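Local coordinates for hypothetical protein (Neisseria meningitidis Z2491, PDB 2F46), which is a putative phosphatase, probably a nonclassical, eukaryotic-like enzyme that hydrolyses phosphate esters on a cysteine-phosphatase-like scaffold, at residues H23-P28 with E102-A107; I43-C48 with G75-P80; P129-I134 with N146-L151; V81-I86 with C115-G120. One frame throughout, in Å; residues are numbered along the deposited sequence.

Interaction 1. Residues H23-P28 with E102-A107; sequences HLYISP and EYPVLA. Unlike the reference sequence in segment 102-107: Tyr103 (reference Ser).
Tyr103 lies flat on the imidazole of His23 in an offset stack, the two ring centroids 3.9 Å apart and the planes tilted by 1°. Tyr103 CD2 sits over the centre of the imidazole, whereas His23 CG falls toward the rim of the phenol ring; His23 CB adds a CH-pi contact over the same face. A cis peptide bond leads into Pro104, whose CB reaches the edge of the Tyr25 ring in its plane, 3.9 Å from Tyr25 CE1. With Val105 the parallel ladder begins. Val105 N donates to His23 O (2.8 Å) almost straight, at 173° and in the carbonyl plane, and Tyr25 N returns a bond of 2.8 Å to Val105 O. Val105 CG1, anti to its own backbone N, meets Leu24 CD1 at 3.9 Å. Leu106 turns to the other face, beside Tyr25, where its CD1 packs on Tyr25 CB at 3.7 Å, while its backbone bonds to Thr45 and Ile47 of strand 45-48. Ala107 N donates to Tyr25 O at 2.9 Å, and Ser27 N gives Ala107 O a weak bond. Strand 105-108 is thus the central strand of the five-stranded sheet, gripped by a neighbour on each flank. Three of the four amides form short, nearly straight bonds and the ladder slackens at Ser27, so its register is fixed by backbone bonds, with a ring stack closing the partly exposed end.

Interaction 2. Residues I43-C48 with G75-P80; sequences IKTIIC and GFHHQP. Unlike the reference sequence in segment 43-48: Ile46 (reference Val).
Cys48 ends strand 45-48 and lies beside His78. Its CB is 3.9 Å from His78 CD2, and SG, set anti to the backbone N (chi1 173°), reaches the same ring: it lies 3.7 Å from His78 CD2 and is also near NE2. The sulfur comes to the ring obliquely. The edge of the imidazole at CD2 meets Cys48 O in the ring plane, and Pro80 CG lies over one face; NE2 is hydrogen-bonded to Arg50 O. Cys48 O in turn accepts from Gln79 N at 2.7 Å, nearly along the C=O axis.

These residues close a beta-alpha-beta unit in which helix 61-68 connects strand 45-48 to the parallel strand 75-78, the outermost strand at this side of the sheet. Four further backbone bonds zip the pair together, from Gly75 N on Lys44 O to Cys48 N on His77 O. They are not equally aligned: Ile46 N meets Gly75 O from above the carbonyl plane, 26° out of it, whereas His77 N approaches Ile46 O (2.8 Å) nearly along the C=O axis. On the face of Cys48, Ile46 and Phe76 lie side by side and point the same way, with Ile46 CB 3.8 Å from Phe76 CD2; Phe61 of the connecting helix packs against both. On the other face Thr45 CG2 touches the edge of the His77 ring, 3.8 Å from CD2, while Thr45 OG1 is bonded to Glu102 O. Beyond the strand, Gln79 runs extended alongside Ile47, and its NE2 donates to Asp90 O of helix 88-99.

Interaction 3. Residues P129-I134 with N146-L151; sequences PVDEII and NFRERL
Asp131 OD1 is gripped by two hydrogen bonds of a salt bridge, from Arg148 NH1 at 2.7 Å and Arg148 NH2 at 3.0 Å. The arginine meets this single oxygen end-on, with OD1 close to the guanidinium plane, while the carboxylate plane stands at 78° to it. NH1 comes from above the carboxylate plane and NH2 nearly along the C-O axis. Arg148 starts extended, with CG anti to the backbone N (chi1 176°), then bends at chi3 (-69°) so that its end group swings across to helix 130-139. Ile134 lies at about a right angle to it: CD1 sits over one face of the guanidinium, offset toward the rim and only 3.4 Å from Arg148 NH2. Val130 CG1 approaches Arg148 NH1 obliquely, at 3.8 Å. Behind the charged pair Leu151 of helix 148-153 packs between the two helices, its CB 4.1 Å from Val130 CG1. Leu151 crosses Ile134 obliquely, CD1 lying 4.1 Å from Ile134 CG1, and meets Ile133 tip to tip. Both helices belong to the C-terminal helical part; Ile133 and Leu151 also touch helix 113-125, at Ala124 and Phe121. Arg148 NH2 has a second carboxylate partner in Glu145, and this sharing probably favours the ionised forms of all three. Bonds from NH1 and NH2 to one oxygen, with Ile134 CD1 against a face, would limit rotation of the guanidinium.

Interaction 4. Residues V81-I86 with C115-G120; sequences VTARDI and CSLLWG
The irregular backbone of segment 81-86, with a turn closed by Asp85 N on Thr82 O (3.0 Å), passes beside helix 113-125 without a hydrogen bond between the two segments, the CA atoms of Ala83 and Leu117 being 7.6 Å apart. The contact is made by apolar branches, and Ile86 makes two of its four side-chain contacts, one with each leucine. Its CG1 lies anti to the carbonyl carbon and the chain continues extended (chi2 171°), so that CD1 reaches Leu117 CB at 3.9 Å. The other branch, CG2, is anti to the backbone N and touches Leu118 CD2 at 3.8 Å. Ile86 crosses both leucines obliquely, and its CD1 also comes near Leu118 CD2, at 4.2 Å. The loop connects strand 75-78 to helix 88-99, and helix 113-125 follows the central strand 105-108. In cysteine-dependent phosphatases the phosphate-binding loop lies between such a strand and helix. The connection between strand 105-108 and helix 113-125 is in the corresponding place, and segment 81-86 packs on that helix. Val81 O accepts a hydrogen bond from Arg114 NH1, close to the start of the helix, which ties the loop to this region. Ala83 CB rests on Leu117 CD1 at 4.0 Å. Leu117 also meets Phe147 from the C-terminal part of the chain. Val81 CG2 makes a looser approach to Leu118 CD1, at 4.4 Å, and Leu118 packs further on Phe94 of helix 88-99.

Interactions 1 and 2 belong to one sheet, where strands 105-108 and 45-48 are neighbours: both are ladders of backbone bonds, but the first is buried around the central strand and the second lies toward an edge strand and is only partly buried. Interaction 4 is also buried, yet purely apolar; its helix 113-125 packs on the sheet through Cys115, Ser116 and Trp119 against Ile26, Ala107 and Leu24 of interaction 1. Interaction 3 lies farthest out, about 17 Å from the chain centre, and is the one held by a salt bridge. It joins interaction 4 through Arg150 NH1 on Ala83 O and Phe147 on Leu117, and does not touch interactions 1 and 2.

Interaction 1. Residues H23-P28 with E102-A107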
loop_
_atom_site.group_PDB
_atom_site.type_symbol
_atom_site.label_atom_id
_atom_site.label_comp_id
_atom_site.label_asym_id
_atom_site.label_seq_id
_atom_site.Cartn_x
_atom_site.Cartn_y
_atom_site.Cartn_z
ATOM N N HIS A 23 4.142 10.795 2.657
ATOM C CA HIS A 23 2.688 10.866 2.782
ATOM C C HIS A 23 2.019 9.499 2.725
ATOM O O HIS A 23 0.814 9.417 2.522
ATOM C CB HIS A 23 2.128 11.727 1.662
ATOM C CG HIS A 23 2.603 13.146 1.716
ATOM N ND1 HIS A 23 2.473 13.913 2.853
ATOM C CD2 HIS A 23 3.195 13.933 0.790
ATOM C CE1 HIS A 23 2.977 15.112 2.629
ATOM N NE2 HIS A 23 3.415 15.153 1.384
ATOM N N LEU A 24 2.789 8.442 2.950
ATOM C CA LEU A 24 2.330 7.076 2.678
ATOM C C LEU A 24 2.658 6.087 3.811
ATOM O O LEU A 24 3.840 5.864 4.116
ATOM C CB LEU A 24 2.974 6.591 1.405
ATOM C CG LEU A 24 2.594 5.161 0.970
ATOM C CD1 LEU A 24 1.088 5.053 0.692
ATOM C CD2 LEU A 24 3.377 4.694 -0.245
ATOM N N TYR A 25 1.636 5.542 4.427
ATOM C CA TYR A 25 1.723 4.384 5.346
ATOM C C TYR A 25 1.307 3.130 4.587
ATOM O O TYR A 25 0.493 3.196 3.637
ATOM C CB TYR A 25 0.758 4.545 6.484
ATOM C CG TYR A 25 1.064 5.668 7.450
ATOM C CD1 TYR A 25 0.732 6.966 7.155
ATOM C CD2 TYR A 25 1.722 5.412 8.643
ATOM C CE1 TYR A 25 1.022 8.003 8.038
ATOM C CE2 TYR A 25 2.015 6.444 9.538
ATOM C CZ TYR A 25 1.660 7.726 9.217
ATOM O OH TYR A 25 1.920 8.773 10.081
ATOM N N ILE A 26 1.888 1.996 4.970
ATOM C CA ILE A 26 1.431 0.696 4.454
ATOM C C ILE A 26 1.026 -0.205 5.636
ATOM O O ILE A 26 1.332 0.069 6.802
ATOM C CB ILE A 26 2.472 0.018 3.595
ATOM C CG1 ILE A 26 3.740 -0.348 4.391
ATOM C CG2 ILE A 26 2.754 0.853 2.369
ATOM C CD1 ILE A 26 4.725 -1.141 3.642
ATOM N N SER A 27 0.283 -1.242 5.342
ATOM C CA SER A 27 -0.179 -2.173 6.369
ATOM C C SER A 27 -0.555 -3.505 5.754
ATOM O O SER A 27 -0.919 -3.574 4.553
ATOM C CB SER A 27 -1.408 -1.594 7.043
ATOM O OG SER A 27 -2.061 -2.466 7.943
ATOM N N PRO A 28 -0.553 -4.579 6.562
ATOM C CA PRO A 28 -1.242 -5.786 6.248
ATOM C C PRO A 28 -2.746 -5.600 6.297
ATOM O O PRO A 28 -3.272 -4.488 6.568
ATOM C CB PRO A 28 -0.790 -6.765 7.343
ATOM C CG PRO A 28 -0.276 -5.952 8.387
ATOM C CD PRO A 28 0.120 -4.647 7.865
ATOM N N GLU A 102 -5.725 13.266 -0.835
ATOM C CA GLU A 102 -5.493 13.959 0.413
ATOM C C GLU A 102 -4.558 13.083 1.231
ATOM O O GLU A 102 -4.652 11.826 1.218
ATOM C CB GLU A 102 -6.780 14.222 1.191
ATOM C CG GLU A 102 -7.848 14.951 0.395
ATOM C CD GLU A 102 -7.380 16.188 -0.287
ATOM O OE1 GLU A 102 -7.218 17.213 0.404
ATOM O OE2 GLU A 102 -7.212 16.159 -1.527
ATOM N N TYR A 103 -3.623 13.748 1.897
ATOM C CA TYR A 103 -2.620 13.070 2.736
ATOM C C TYR A 103 -2.962 13.085 4.211
ATOM O O TYR A 103 -3.638 13.983 4.691
ATOM C CB TYR A 103 -1.255 13.747 2.537
ATOM C CG TYR A 103 -0.791 13.841 1.105
ATOM C CD1 TYR A 103 -0.872 12.741 0.242
ATOM C CD2 TYR A 103 -0.203 14.985 0.618
ATOM C CE1 TYR A 103 -0.427 12.818 -1.032
ATOM C CE2 TYR A 103 0.248 15.067 -0.688
ATOM C CZ TYR A 103 0.108 13.974 -1.505
ATOM O OH TYR A 103 0.574 14.061 -2.792
ATOM N N PRO A 104 -2.478 12.098 4.969
ATOM C CA PRO A 104 -1.708 10.954 4.516
ATOM C C PRO A 104 -2.560 9.847 3.888
ATOM O O PRO A 104 -3.755 9.737 4.180
ATOM C CB PRO A 104 -1.033 10.436 5.812
ATOM C CG PRO A 104 -1.771 10.968 6.911
ATOM C CD PRO A 104 -2.578 12.141 6.437
ATOM N N VAL A 105 -1.875 9.014 3.099
ATOM C CA VAL A 105 -2.458 7.840 2.432
ATOM C C VAL A 105 -2.046 6.603 3.220
ATOM O O VAL A 105 -0.904 6.524 3.673
ATOM C CB VAL A 105 -1.956 7.700 0.977
ATOM C CG1 VAL A 105 -2.574 6.480 0.347
ATOM C CG2 VAL A 105 -2.274 8.965 0.134
ATOM N N LEU A 106 -2.961 5.652 3.397
ATOM C CA LEU A 106 -2.638 4.315 3.878
ATOM C C LEU A 106 -2.977 3.325 2.763
ATOM O O LEU A 106 -4.156 3.231 2.358
ATOM C CB LEU A 106 -3.467 3.975 5.113
ATOM C CG LEU A 106 -3.375 2.555 5.678
ATOM C CD1 LEU A 106 -2.014 2.104 5.930
ATOM C CD2 LEU A 106 -4.210 2.513 6.963
ATOM N N ALA A 107 -1.987 2.573 2.331
ATOM C CA ALA A 107 -2.189 1.482 1.374
ATOM C C ALA A 107 -2.047 0.148 2.070
ATOM O O ALA A 107 -1.177 -0.021 2.929
ATOM C CB ALA A 107 -1.235 1.577 0.217
#

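Interaction 2. Residues I43-C48 with G75-P80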
loop_
_atom_site.group_PDB
_atom_site.type_symbol
_atom_site.label_atom_id
_atom_site.label_comp_id
_atom_site.label_asym_id
_atom_site.label_seq_id
_atom_site.Cartn_x
_atom_site.Cartn_y
_atom_site.Cartn_z
ATOM N N ILE A 43 -5.386 9.469 8.878
ATOM C CA ILE A 43 -5.421 8.973 7.504
ATOM C C ILE A 43 -6.589 9.604 6.750
ATOM O O ILE A 43 -7.694 9.578 7.237
ATOM C CB ILE A 43 -5.527 7.420 7.472
ATOM C CG1 ILE A 43 -4.353 6.734 8.190
ATOM C CG2 ILE A 43 -5.660 6.922 6.016
ATOM C CD1 ILE A 43 -3.036 7.094 7.756
ATOM N N LYS A 44 -6.319 10.138 5.577
ATOM C CA LYS A 44 -7.386 10.721 4.764
ATOM C C LYS A 44 -7.723 9.904 3.526
ATOM O O LYS A 44 -8.794 10.093 2.965
ATOM C CB LYS A 44 -6.995 12.136 4.377
ATOM C CG LYS A 44 -6.991 13.113 5.567
ATOM C CD LYS A 44 -8.384 13.255 6.141
ATOM C CE LYS A 44 -8.512 14.293 7.206
ATOM N NZ LYS A 44 -9.897 14.106 7.779
ATOM N N THR A 45 -6.822 9.046 3.078
ATOM C CA THR A 45 -7.049 8.237 1.874
ATOM C C THR A 45 -6.588 6.811 2.115
ATOM O O THR A 45 -5.519 6.581 2.674
ATOM C CB THR A 45 -6.255 8.780 0.687
ATOM O OG1 THR A 45 -6.546 10.175 0.542
ATOM C CG2 THR A 45 -6.559 8.031 -0.608
ATOM N N ILE A 46 -7.431 5.852 1.711
ATOM C CA ILE A 46 -7.168 4.418 1.792
ATOM C C ILE A 46 -7.077 3.877 0.381
ATOM O O ILE A 46 -7.992 4.095 -0.424
ATOM C CB ILE A 46 -8.309 3.665 2.524
ATOM C CG1 ILE A 46 -8.239 3.944 4.031
ATOM C CG2 ILE A 46 -8.312 2.152 2.222
ATOM C CD1 ILE A 46 -7.186 3.168 4.778
ATOM N N ILE A 47 -5.997 3.155 0.103
ATOM C CA ILE A 47 -5.819 2.390 -1.129
ATOM C C ILE A 47 -5.715 0.900 -0.752
ATOM O O ILE A 47 -4.877 0.502 0.079
ATOM C CB ILE A 47 -4.560 2.754 -1.924
ATOM C CG1 ILE A 47 -4.605 4.236 -2.318
ATOM C CG2 ILE A 47 -4.477 1.920 -3.191
ATOM C CD1 ILE A 47 -3.327 4.805 -2.919
ATOM N N CYS A 48 -6.582 0.068 -1.312
ATOM C CA CYS A 48 -6.535 -1.352 -1.154
ATOM C C CYS A 48 -6.002 -1.994 -2.377
ATOM O O CYS A 48 -6.592 -1.837 -3.469
ATOM C CB CYS A 48 -7.910 -1.912 -0.891
ATOM S SG CYS A 48 -8.035 -3.684 -0.854
ATOM N N GLY A 75 -11.130 9.542 1.185
ATOM C CA GLY A 75 -10.909 8.968 -0.118
ATOM C C GLY A 75 -10.623 7.503 -0.010
ATOM O O GLY A 75 -9.892 7.080 0.854
ATOM N N PHE A 76 -11.185 6.722 -0.933
ATOM C CA PHE A 76 -11.055 5.261 -0.947
ATOM C C PHE A 76 -10.862 4.780 -2.366
ATOM O O PHE A 76 -11.649 5.130 -3.250
ATOM C CB PHE A 76 -12.324 4.618 -0.408
ATOM C CG PHE A 76 -12.573 4.884 1.054
ATOM C CD1 PHE A 76 -13.309 5.997 1.458
ATOM C CD2 PHE A 76 -12.104 4.023 2.011
ATOM C CE1 PHE A 76 -13.519 6.239 2.834
ATOM C CE2 PHE A 76 -12.319 4.276 3.357
ATOM C CZ PHE A 76 -13.036 5.368 3.732
ATOM N N HIS A 77 -9.852 3.953 -2.578
ATOM C CA HIS A 77 -9.563 3.427 -3.904
ATOM C C HIS A 77 -9.288 1.955 -3.800
ATOM O O HIS A 77 -8.404 1.541 -3.068
ATOM C CB HIS A 77 -8.355 4.129 -4.533
ATOM C CG HIS A 77 -8.504 5.600 -4.613
ATOM N ND1 HIS A 77 -9.365 6.217 -5.489
ATOM C CD2 HIS A 77 -7.959 6.590 -3.867
ATOM C CE1 HIS A 77 -9.302 7.522 -5.321
ATOM N NE2 HIS A 77 -8.464 7.782 -4.336
ATOM N N HIS A 78 -9.988 1.144 -4.589
ATOM C CA HIS A 78 -9.707 -0.267 -4.731
ATOM C C HIS A 78 -8.901 -0.534 -6.001
ATOM O O HIS A 78 -9.392 -0.368 -7.138
ATOM C CB HIS A 78 -10.996 -1.088 -4.751
ATOM C CG HIS A 78 -10.794 -2.530 -4.449
ATOM N ND1 HIS A 78 -11.829 -3.455 -4.497
ATOM C CD2 HIS A 78 -9.695 -3.228 -4.105
ATOM C CE1 HIS A 78 -11.360 -4.648 -4.200
ATOM N NE2 HIS A 78 -10.065 -4.536 -3.945
ATOM N N GLN A 79 -7.615 -0.852 -5.797
ATOM C CA GLN A 79 -6.677 -1.015 -6.886
ATOM C C GLN A 79 -6.079 -2.399 -6.735
ATOM O O GLN A 79 -4.896 -2.579 -6.416
ATOM C CB GLN A 79 -5.610 0.088 -6.884
ATOM C CG GLN A 79 -4.696 -0.053 -8.123
ATOM C CD GLN A 79 -3.284 0.481 -8.011
ATOM O OE1 GLN A 79 -2.871 1.050 -6.972
ATOM N NE2 GLN A 79 -2.513 0.278 -9.083
ATOM N N PRO A 80 -6.883 -3.434 -6.965
ATOM C CA PRO A 80 -6.413 -4.774 -6.726
ATOM C C PRO A 80 -5.312 -5.200 -7.729
ATOM O O PRO A 80 -5.396 -4.919 -8.930
ATOM C CB PRO A 80 -7.681 -5.612 -6.887
ATOM C CG PRO A 80 -8.449 -4.854 -7.850
ATOM C CD PRO A 80 -8.247 -3.433 -7.527
#

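Interaction 3. Residues P129-I134 with N146-L151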
loop_
_atom_site.group_PDB
_atom_site.type_symbol
_atom_site.label_atom_id
_atom_site.label_comp_id
_atom_site.label_asym_id
_atom_site.label_seq_id
_atom_site.Cartn_x
_atom_site.Cartn_y
_atom_site.Cartn_z
ATOM N N PRO A 129 18.526 3.451 -5.715
ATOM C CA PRO A 129 19.179 2.153 -5.813
ATOM C C PRO A 129 18.327 1.055 -5.174
ATOM O O PRO A 129 17.673 1.286 -4.162
ATOM C CB PRO A 129 20.505 2.337 -5.032
ATOM C CG PRO A 129 20.668 3.802 -4.833
ATOM C CD PRO A 129 19.293 4.413 -4.908
ATOM N N VAL A 130 18.444 -0.136 -5.713
ATOM C CA VAL A 130 17.576 -1.248 -5.310
ATOM C C VAL A 130 17.758 -1.571 -3.832
ATOM O O VAL A 130 16.796 -1.850 -3.120
ATOM C CB VAL A 130 17.827 -2.460 -6.173
ATOM C CG1 VAL A 130 17.076 -3.673 -5.650
ATOM C CG2 VAL A 130 17.429 -2.164 -7.595
ATOM N N ASP A 131 19.005 -1.547 -3.348
ATOM C CA ASP A 131 19.233 -1.803 -1.937
ATOM C C ASP A 131 18.532 -0.822 -1.010
ATOM O O ASP A 131 18.104 -1.201 0.088
ATOM C CB ASP A 131 20.754 -1.786 -1.609
ATOM C CG ASP A 131 21.467 -3.071 -1.991
ATOM O OD1 ASP A 131 20.815 -4.099 -2.244
ATOM O OD2 ASP A 131 22.713 -3.045 -1.998
ATOM N N GLU A 132 18.453 0.430 -1.451
ATOM C CA GLU A 132 17.744 1.483 -0.711
ATOM C C GLU A 132 16.237 1.244 -0.736
ATOM O O GLU A 132 15.592 1.367 0.281
ATOM C CB GLU A 132 18.087 2.878 -1.243
ATOM C CG GLU A 132 17.431 4.032 -0.491
ATOM C CD GLU A 132 17.973 4.248 0.927
ATOM O OE1 GLU A 132 18.880 3.496 1.394
ATOM O OE2 GLU A 132 17.487 5.191 1.590
ATOM N N ILE A 133 15.711 0.868 -1.890
ATOM C CA ILE A 133 14.265 0.484 -1.990
ATOM C C ILE A 133 13.963 -0.594 -0.936
ATOM O O ILE A 133 13.030 -0.506 -0.122
ATOM C CB ILE A 133 13.918 0.003 -3.401
ATOM C CG1 ILE A 133 14.159 1.119 -4.413
ATOM C CG2 ILE A 133 12.454 -0.461 -3.477
ATOM C CD1 ILE A 133 14.065 0.702 -5.847
ATOM N N ILE A 134 14.790 -1.635 -0.952
ATOM C CA ILE A 134 14.594 -2.739 -0.044
ATOM C C ILE A 134 14.744 -2.334 1.435
ATOM O O ILE A 134 13.983 -2.729 2.278
ATOM C CB ILE A 134 15.515 -3.933 -0.457
ATOM C CG1 ILE A 134 15.040 -4.450 -1.821
ATOM C CG2 ILE A 134 15.501 -5.065 0.586
ATOM C CD1 ILE A 134 15.955 -5.529 -2.423
ATOM N N ASN A 146 12.979 -10.981 -2.076
ATOM C CA ASN A 146 12.610 -11.940 -3.129
ATOM C C ASN A 146 12.191 -11.283 -4.441
ATOM O O ASN A 146 11.916 -11.996 -5.395
ATOM C CB ASN A 146 11.516 -12.899 -2.666
ATOM C CG ASN A 146 11.973 -13.830 -1.565
ATOM O OD1 ASN A 146 13.106 -14.255 -1.556
ATOM N ND2 ASN A 146 11.077 -14.156 -0.660
ATOM N N PHE A 147 12.124 -9.942 -4.477
ATOM C CA PHE A 147 11.785 -9.187 -5.682
ATOM C C PHE A 147 12.940 -8.358 -6.189
ATOM O O PHE A 147 12.755 -7.526 -7.078
ATOM C CB PHE A 147 10.575 -8.282 -5.396
ATOM C CG PHE A 147 9.369 -9.039 -4.973
ATOM C CD1 PHE A 147 8.548 -9.650 -5.898
ATOM C CD2 PHE A 147 9.084 -9.205 -3.626
ATOM C CE1 PHE A 147 7.428 -10.362 -5.504
ATOM C CE2 PHE A 147 7.953 -9.896 -3.246
ATOM C CZ PHE A 147 7.165 -10.517 -4.178
ATOM N N ARG A 148 14.134 -8.613 -5.665
ATOM C CA ARG A 148 15.305 -7.822 -6.042
ATOM C C ARG A 148 15.514 -7.723 -7.560
ATOM O O ARG A 148 15.739 -6.627 -8.086
ATOM C CB ARG A 148 16.557 -8.392 -5.394
ATOM C CG ARG A 148 17.814 -7.671 -5.832
ATOM C CD ARG A 148 19.005 -8.274 -5.164
ATOM N NE ARG A 148 18.953 -7.969 -3.749
ATOM C CZ ARG A 148 19.279 -6.783 -3.236
ATOM N NH1 ARG A 148 19.712 -5.801 -4.026
ATOM N NH2 ARG A 148 19.193 -6.575 -1.926
ATOM N N GLU A 149 15.403 -8.853 -8.247
ATOM C CA GLU A 149 15.647 -8.882 -9.697
ATOM C C GLU A 149 14.644 -8.034 -10.475
ATOM O O GLU A 149 15.024 -7.280 -11.385
ATOM C CB GLU A 149 15.628 -10.316 -10.203
ATOM C CG GLU A 149 16.805 -11.130 -9.723
ATOM C CD GLU A 149 16.651 -12.627 -9.966
ATOM O OE1 GLU A 149 15.825 -13.036 -10.823
ATOM O OE2 GLU A 149 17.372 -13.399 -9.290
ATOM N N ARG A 150 13.357 -8.133 -10.117
ATOM C CA ARG A 150 12.333 -7.330 -10.782
ATOM C C ARG A 150 12.526 -5.867 -10.479
ATOM O O ARG A 150 12.292 -4.995 -11.329
ATOM C CB ARG A 150 10.928 -7.782 -10.350
ATOM C CG ARG A 150 10.567 -9.133 -10.898
ATOM C CD ARG A 150 9.216 -9.583 -10.374
ATOM N NE ARG A 150 8.125 -8.737 -10.847
ATOM C CZ ARG A 150 6.886 -8.782 -10.351
ATOM N NH1 ARG A 150 6.592 -9.631 -9.382
ATOM N NH2 ARG A 150 5.949 -7.971 -10.845
ATOM N N LEU A 151 12.939 -5.558 -9.251
ATOM C CA LEU A 151 13.166 -4.161 -8.929
ATOM C C LEU A 151 14.296 -3.586 -9.794
ATOM O O LEU A 151 14.200 -2.466 -10.320
ATOM C CB LEU A 151 13.446 -3.985 -7.447
ATOM C CG LEU A 151 12.208 -4.152 -6.547
ATOM C CD1 LEU A 151 12.624 -4.321 -5.122
ATOM C CD2 LEU A 151 11.252 -2.974 -6.670
#

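Interaction 4. Residues V81-I86 with C115-G120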
loop_
_atom_site.group_PDB
_atom_site.type_symbol
_atom_site.label_atom_id
_atom_site.label_comp_id
_atom_site.label_asym_id
_atom_site.label_seq_id
_atom_site.Cartn_x
_atom_site.Cartn_y
_atom_site.Cartn_z
ATOM N N VAL A 81 -4.273 -5.839 -7.193
ATOM C CA VAL A 81 -3.238 -6.486 -7.985
ATOM C C VAL A 81 -2.823 -7.789 -7.323
ATOM O O VAL A 81 -3.136 -8.055 -6.152
ATOM C CB VAL A 81 -2.000 -5.587 -8.154
ATOM C CG1 VAL A 81 -2.383 -4.207 -8.736
ATOM C CG2 VAL A 81 -1.270 -5.407 -6.817
ATOM N N THR A 82 -2.072 -8.611 -8.041
ATOM C CA THR A 82 -1.264 -9.650 -7.431
ATOM C C THR A 82 0.216 -9.326 -7.650
ATOM O O THR A 82 0.583 -8.665 -8.638
ATOM C CB THR A 82 -1.592 -11.058 -7.957
ATOM O OG1 THR A 82 -1.195 -11.114 -9.314
ATOM C CG2 THR A 82 -3.085 -11.348 -7.824
ATOM N N ALA A 83 1.063 -9.693 -6.692
ATOM C CA ALA A 83 2.479 -9.341 -6.803
ATOM C C ALA A 83 3.061 -9.823 -8.116
ATOM O O ALA A 83 3.825 -9.111 -8.798
ATOM C CB ALA A 83 3.256 -9.858 -5.620
ATOM N N ARG A 84 2.671 -11.033 -8.489
ATOM C CA ARG A 84 3.084 -11.665 -9.737
ATOM C C ARG A 84 2.728 -10.816 -10.965
ATOM O O ARG A 84 3.565 -10.685 -11.878
ATOM C CB ARG A 84 2.413 -13.048 -9.846
ATOM C CG ARG A 84 2.396 -13.635 -11.273
ATOM C CD ARG A 84 1.861 -15.079 -11.343
ATOM N NE ARG A 84 2.375 -15.783 -12.530
ATOM C CZ ARG A 84 3.626 -16.219 -12.653
ATOM N NH1 ARG A 84 4.499 -16.024 -11.674
ATOM N NH2 ARG A 84 4.008 -16.844 -13.764
ATOM N N ASP A 85 1.533 -10.259 -10.989
ATOM C CA ASP A 85 0.997 -9.638 -12.213
ATOM C C ASP A 85 1.180 -8.131 -12.292
ATOM O O ASP A 85 0.748 -7.508 -13.268
ATOM C CB ASP A 85 -0.473 -9.981 -12.410
ATOM N N ILE A 86 1.844 -7.526 -11.304
ATOM C CA ILE A 86 2.046 -6.079 -11.319
ATOM C C ILE A 86 2.789 -5.681 -12.602
ATOM O O ILE A 86 3.859 -6.238 -12.906
ATOM C CB ILE A 86 2.866 -5.618 -10.097
ATOM C CG1 ILE A 86 1.989 -5.661 -8.853
ATOM C CG2 ILE A 86 3.402 -4.196 -10.304
ATOM C CD1 ILE A 86 2.778 -5.441 -7.566
ATOM N N CYS A 115 1.740 -3.141 -1.980
ATOM C CA CYS A 115 1.861 -1.691 -1.834
ATOM C C CYS A 115 3.334 -1.278 -1.976
ATOM O O CYS A 115 3.712 -0.368 -2.734
ATOM C CB CYS A 115 1.274 -1.231 -0.500
ATOM S SG CYS A 115 -0.329 -2.031 -0.063
ATOM N N SER A 116 4.173 -2.024 -1.253
ATOM C CA SER A 116 5.588 -1.711 -1.220
ATOM C C SER A 116 6.219 -1.912 -2.593
ATOM O O SER A 116 7.127 -1.178 -2.999
ATOM C CB SER A 116 6.282 -2.531 -0.140
ATOM O OG SER A 116 5.737 -2.286 1.140
ATOM N N LEU A 117 5.750 -2.901 -3.338
ATOM C CA LEU A 117 6.240 -3.095 -4.704
ATOM C C LEU A 117 5.763 -2.005 -5.661
ATOM O O LEU A 117 6.531 -1.534 -6.526
ATOM C CB LEU A 117 5.806 -4.433 -5.239
ATOM C CG LEU A 117 6.549 -5.637 -4.722
ATOM C CD1 LEU A 117 5.883 -6.891 -5.167
ATOM C CD2 LEU A 117 7.967 -5.656 -5.220
ATOM N N LEU A 118 4.510 -1.606 -5.579
ATOM C CA LEU A 118 4.029 -0.541 -6.441
ATOM C C LEU A 118 4.845 0.736 -6.205
ATOM O O LEU A 118 5.239 1.421 -7.171
ATOM C CB LEU A 118 2.533 -0.305 -6.216
ATOM C CG LEU A 118 1.654 -1.462 -6.713
ATOM C CD1 LEU A 118 0.268 -1.320 -6.127
ATOM C CD2 LEU A 118 1.580 -1.510 -8.244
ATOM N N TRP A 119 5.091 1.056 -4.935
ATOM C CA TRP A 119 5.948 2.181 -4.527
ATOM C C TRP A 119 7.346 1.956 -5.054
ATOM O O TRP A 119 7.936 2.810 -5.739
ATOM C CB TRP A 119 5.957 2.305 -3.007
ATOM C CG TRP A 119 6.860 3.309 -2.460
ATOM C CD1 TRP A 119 6.582 4.623 -2.251
ATOM C CD2 TRP A 119 8.173 3.087 -1.986
ATOM N NE1 TRP A 119 7.696 5.253 -1.729
ATOM C CE2 TRP A 119 8.683 4.325 -1.552
ATOM C CE3 TRP A 119 8.991 1.950 -1.920
ATOM C CZ2 TRP A 119 9.951 4.463 -1.026
ATOM C CZ3 TRP A 119 10.257 2.087 -1.377
ATOM C CH2 TRP A 119 10.734 3.337 -0.976
ATOM N N GLY A 120 7.875 0.770 -4.814
ATOM C CA GLY A 120 9.291 0.484 -5.098
ATOM C C GLY A 120 9.631 0.448 -6.570
ATOM O O GLY A 120 10.700 0.892 -6.958
#